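Local structure of ethyl tert-butyl ether degradation EthD protein (Ralstonia eutropha JMP134, 3BF4) at residues A[23-29]-A[76-82]. The protein is of unknown function but adopts a ferredoxin-like fold of the EthD family and may have oxidoreductase activity. The protein carries 3 engineered substitutions. Numbering follows the deposited sequence.
Sequences VNVMYPY and FVAMCAF. With EDO (1,2-ethanediol), chain C.
Val23 and Phe82, Val25 and Cys80, and Tyr27 and Ala78 are the hydrogen-bonded pairs of two antiparallel strands. Val23 and Phe82 exchange two bonds, Val23 N reaching Phe82 O at 2.8 Å; Val25 and Cys80 exchange two more, while Tyr27 N alone donates to Ala78 O. A beta bulge then shifts the register by one residue: Pro28 faces Phe76, and Val77 N gives Tyr27 O a weak, bent bond (128° at the hydrogen).

On the face of Asn24, Met26, Met79 and Ala81, contacts are mostly apolar. Met26 and Met79 are selenomethionines, an engineered replacement. Met26 CB lies over one face of the Phe76 ring, 3.8 Å from its centroid, a CH-pi contact; Met26 SE lies above the same face, 4.8 Å from the centroid, a more distant Met-aromatic contact. Met79, bent at its last torsion (chi3 63°), brings Met79 CE to 3.5 Å from Met26 CG, a tight approach, and beside Met26 SE. A water donates to both Asn24 OD1, also hydrogen-bonded to Lys22 NZ, and Cys80 O, tying side chain to opposing backbone.

On the other face, Cys80 SG packs on Val25 CB (3.7 Å), and Val25 CG2 meets the Phe82 ring at its edge. Tyr27 OH hydrogen-bonds O1 of a 1,2-ethanediol (2.8 Å), probably from the crystallisation liquor, and also Tyr108.

These are the central strands of the four-stranded antiparallel sheet of a ferredoxin-like fold, flanked by strands 114-120 and 58-66. Helix 37-52 covers Cys80 and Phe82, whereas Met26, Phe76 and Met79 pack against the second subunit, whose Glu62 bonds Asn24 ND2.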
ATOM      1  N   VAL A  23      -5.250   6.646   0.262  1.00 55.05           N
ATOM      2  CA  VAL A  23      -4.321   7.532  -0.445  1.00 54.87           C
ATOM      3  C   VAL A  23      -2.920   7.016  -0.085  1.00 56.25           C
ATOM      4  O   VAL A  23      -2.536   7.056   1.072  1.00 56.73           O
ATOM      5  CB  VAL A  23      -4.480   9.006  -0.040  1.00 55.92           C
ATOM      6  CG1 VAL A  23      -3.474   9.886  -0.804  1.00 53.69           C
ATOM      7  CG2 VAL A  23      -5.915   9.482  -0.286  1.00 54.17           C
ATOM      8  N   ASN A  24      -2.187   6.550  -1.088  1.00 54.99           N
ATOM      9  CA  ASN A  24      -0.851   5.984  -0.958  1.00 54.67           C
ATOM     10  C   ASN A  24       0.216   6.991  -1.371  1.00 54.84           C
ATOM     11  O   ASN A  24       0.109   7.571  -2.454  1.00 53.01           O
ATOM     12  CB  ASN A  24      -0.724   4.777  -1.902  1.00 55.32           C
ATOM     13  CG  ASN A  24      -1.718   3.667  -1.577  1.00 59.69           C
ATOM     14  OD1 ASN A  24      -1.693   3.123  -0.489  1.00 63.10           O
ATOM     15  ND2 ASN A  24      -2.575   3.318  -2.534  1.00 64.28           N
ATOM     16  N   VAL A  25       1.209   7.230  -0.506  1.00 53.97           N
ATOM     17  CA  VAL A  25       2.370   8.070  -0.850  1.00 52.75           C
ATOM     18  C   VAL A  25       3.540   7.091  -0.765  1.00 52.88           C
ATOM     19  O   VAL A  25       3.745   6.456   0.274  1.00 51.57           O
ATOM     20  CB  VAL A  25       2.556   9.258   0.073  1.00 52.88           C
ATOM     21  CG1 VAL A  25       3.708  10.143  -0.436  1.00 50.66           C
ATOM     22  CG2 VAL A  25       1.261  10.057   0.176  1.00 55.37           C
HETATM   23  N   MSE A  26       4.269   6.947  -1.868  1.00 52.56           N
HETATM   24  CA  MSE A  26       5.304   5.928  -2.017  1.00 53.52           C
HETATM   25  C   MSE A  26       6.589   6.547  -2.551  1.00 54.18           C
HETATM   26  O   MSE A  26       6.610   7.047  -3.673  1.00 54.31           O
HETATM   27  CB  MSE A  26       4.760   4.851  -2.951  1.00 52.37           C
HETATM   28  CG  MSE A  26       3.412   4.307  -2.480  1.00 57.51           C
HETATM   29 SE   MSE A  26       2.511   3.150  -3.719  0.75 56.07          SE
HETATM   30  CE  MSE A  26       2.270   4.385  -5.213  1.00 58.18           C
ATOM     31  N   TYR A  27       7.646   6.518  -1.734  1.00 53.66           N
ATOM     32  CA  TYR A  27       8.930   7.148  -2.057  1.00 53.65           C
ATOM     33  C   TYR A  27       9.857   6.102  -2.642  1.00 54.27           C
ATOM     34  O   TYR A  27      10.287   5.229  -1.895  1.00 54.03           O
ATOM     35  CB  TYR A  27       9.554   7.765  -0.799  1.00 53.22           C
ATOM     36  CG  TYR A  27       8.746   8.899  -0.224  1.00 53.27           C
ATOM     37  CD1 TYR A  27       9.053  10.231  -0.537  1.00 56.15           C
ATOM     38  CD2 TYR A  27       7.657   8.652   0.625  1.00 53.70           C
ATOM     39  CE1 TYR A  27       8.303  11.295  -0.006  1.00 56.49           C
ATOM     40  CE2 TYR A  27       6.902   9.696   1.155  1.00 51.01           C
ATOM     41  CZ  TYR A  27       7.224  11.017   0.834  1.00 56.91           C
ATOM     42  OH  TYR A  27       6.483  12.049   1.359  1.00 60.04           O
ATOM     43  N   PRO A  28      10.156   6.174  -3.967  1.00 54.16           N
ATOM     44  CA  PRO A  28      11.040   5.189  -4.585  1.00 55.48           C
ATOM     45  C   PRO A  28      12.435   5.155  -3.951  1.00 56.10           C
ATOM     46  O   PRO A  28      12.984   6.217  -3.606  1.00 56.33           O
ATOM     47  CB  PRO A  28      11.156   5.672  -6.038  1.00 55.19           C
ATOM     48  CG  PRO A  28      10.010   6.525  -6.259  1.00 54.42           C
ATOM     49  CD  PRO A  28       9.724   7.177  -4.966  1.00 54.06           C
ATOM     50  N   TYR A  29      12.961   3.943  -3.774  1.00 57.81           N
ATOM     51  CA  TYR A  29      14.298   3.737  -3.226  1.00 60.07           C
ATOM     52  C   TYR A  29      15.297   4.179  -4.287  1.00 61.48           C
ATOM     53  O   TYR A  29      15.210   3.735  -5.431  1.00 61.67           O
ATOM     54  CB  TYR A  29      14.535   2.257  -2.875  1.00 61.69           C
ATOM     55  CG  TYR A  29      15.923   1.921  -2.326  1.00 59.82           C
ATOM     56  CD1 TYR A  29      16.176   1.900  -0.945  1.00 65.86           C
ATOM     57  CD2 TYR A  29      16.980   1.607  -3.189  1.00 61.98           C
ATOM     58  CE1 TYR A  29      17.463   1.587  -0.435  1.00 65.07           C
ATOM     59  CE2 TYR A  29      18.266   1.293  -2.695  1.00 64.61           C
ATOM     60  CZ  TYR A  29      18.500   1.287  -1.320  1.00 66.33           C
ATOM     61  OH  TYR A  29      19.765   0.974  -0.846  1.00 68.18           O
ATOM     62  N   PHE A  76      10.312   0.855  -2.804  1.00 52.68           N
ATOM     63  CA  PHE A  76      10.054   2.090  -2.075  1.00 52.80           C
ATOM     64  C   PHE A  76      10.743   2.072  -0.719  1.00 52.40           C
ATOM     65  O   PHE A  76      10.556   1.130   0.055  1.00 52.93           O
ATOM     66  CB  PHE A  76       8.543   2.272  -1.888  1.00 53.19           C
ATOM     67  CG  PHE A  76       7.791   2.264  -3.186  1.00 53.79           C
ATOM     68  CD1 PHE A  76       7.836   3.370  -4.033  1.00 54.76           C
ATOM     69  CD2 PHE A  76       7.091   1.129  -3.599  1.00 58.95           C
ATOM     70  CE1 PHE A  76       7.166   3.371  -5.282  1.00 54.83           C
ATOM     71  CE2 PHE A  76       6.417   1.107  -4.832  1.00 54.60           C
ATOM     72  CZ  PHE A  76       6.454   2.238  -5.681  1.00 56.07           C
ATOM     73  N   VAL A  77      11.556   3.097  -0.457  1.00 51.86           N
ATOM     74  CA  VAL A  77      12.261   3.257   0.828  1.00 53.16           C
ATOM     75  C   VAL A  77      11.261   3.467   1.980  1.00 52.22           C
ATOM     76  O   VAL A  77      11.438   2.930   3.085  1.00 51.18           O
ATOM     77  CB  VAL A  77      13.309   4.426   0.795  1.00 52.27           C
ATOM     78  CG1 VAL A  77      12.661   5.796   0.597  1.00 50.32           C
ATOM     79  CG2 VAL A  77      14.155   4.417   2.059  1.00 53.96           C
ATOM     80  N   ALA A  78      10.211   4.232   1.701  1.00 52.00           N
ATOM     81  CA  ALA A  78       9.156   4.502   2.667  1.00 52.81           C
ATOM     82  C   ALA A  78       7.817   4.627   1.935  1.00 52.58           C
ATOM     83  O   ALA A  78       7.773   4.992   0.752  1.00 50.18           O
ATOM     84  CB  ALA A  78       9.474   5.740   3.451  1.00 51.72           C
HETATM   85  N   MSE A  79       6.746   4.250   2.631  1.00 51.97           N
HETATM   86  CA  MSE A  79       5.387   4.359   2.124  1.00 54.29           C
HETATM   87  C   MSE A  79       4.469   4.697   3.277  1.00 53.05           C
HETATM   88  O   MSE A  79       4.769   4.369   4.414  1.00 52.33           O
HETATM   89  CB  MSE A  79       4.895   3.043   1.506  1.00 52.62           C
HETATM   90  CG  MSE A  79       5.743   2.486   0.399  1.00 58.62           C
HETATM   91 SE   MSE A  79       5.082   0.746  -0.191  0.75 62.96          SE
HETATM   92  CE  MSE A  79       3.327   1.227  -0.856  1.00 72.67           C
ATOM     93  N   CYS A  80       3.391   5.412   2.985  1.00 54.43           N
ATOM     94  CA  CYS A  80       2.321   5.655   3.961  1.00 55.08           C
ATOM     95  C   CYS A  80       0.997   5.509   3.248  1.00 53.84           C
ATOM     96  O   CYS A  80       0.945   5.459   2.015  1.00 53.24           O
ATOM     97  CB  CYS A  80       2.387   7.040   4.607  1.00 54.91           C
ATOM     98  SG  CYS A  80       1.820   8.396   3.564  1.00 57.55           S
ATOM     99  N   ALA A  81      -0.064   5.448   4.042  1.00 54.01           N
ATOM    100  CA  ALA A  81      -1.412   5.430   3.512  1.00 53.73           C
ATOM    101  C   ALA A  81      -2.359   6.188   4.422  1.00 53.75           C
ATOM    102  O   ALA A  81      -2.261   6.062   5.624  1.00 50.30           O
ATOM    103  CB  ALA A  81      -1.899   4.008   3.287  1.00 52.15           C
ATOM    104  N   PHE A  82      -3.239   6.996   3.821  1.00 53.91           N
ATOM    105  CA  PHE A  82      -4.294   7.711   4.520  1.00 53.72           C
ATOM    106  C   PHE A  82      -5.606   7.039   4.106  1.00 52.65           C
ATOM    107  O   PHE A  82      -5.950   7.029   2.921  1.00 50.94           O
ATOM    108  CB  PHE A  82      -4.302   9.194   4.138  1.00 54.04           C
ATOM    109  CG  PHE A  82      -2.999   9.874   4.393  1.00 56.89           C
ATOM    110  CD1 PHE A  82      -2.664  10.304   5.681  1.00 58.85           C
ATOM    111  CD2 PHE A  82      -2.085  10.070   3.360  1.00 57.69           C
ATOM    112  CE1 PHE A  82      -1.423  10.929   5.938  1.00 58.67           C
ATOM    113  CE2 PHE A  82      -0.856  10.697   3.603  1.00 58.00           C
ATOM    114  CZ  PHE A  82      -0.522  11.128   4.889  1.00 57.72           C
TER
HETATM  115  C1  EDO C 109       3.156  11.845   3.362  1.00 52.25           C
HETATM  116  O1  EDO C 109       4.140  11.085   2.633  1.00 48.24           O
HETATM  117  C2  EDO C 109       2.753  13.142   2.652  1.00 47.90           C
HETATM  118  O2  EDO C 109       3.807  13.629   1.815  1.00 50.81           O
HETATM  119  O   HOH W   1       1.168   2.975   0.649  1.00 48.38           O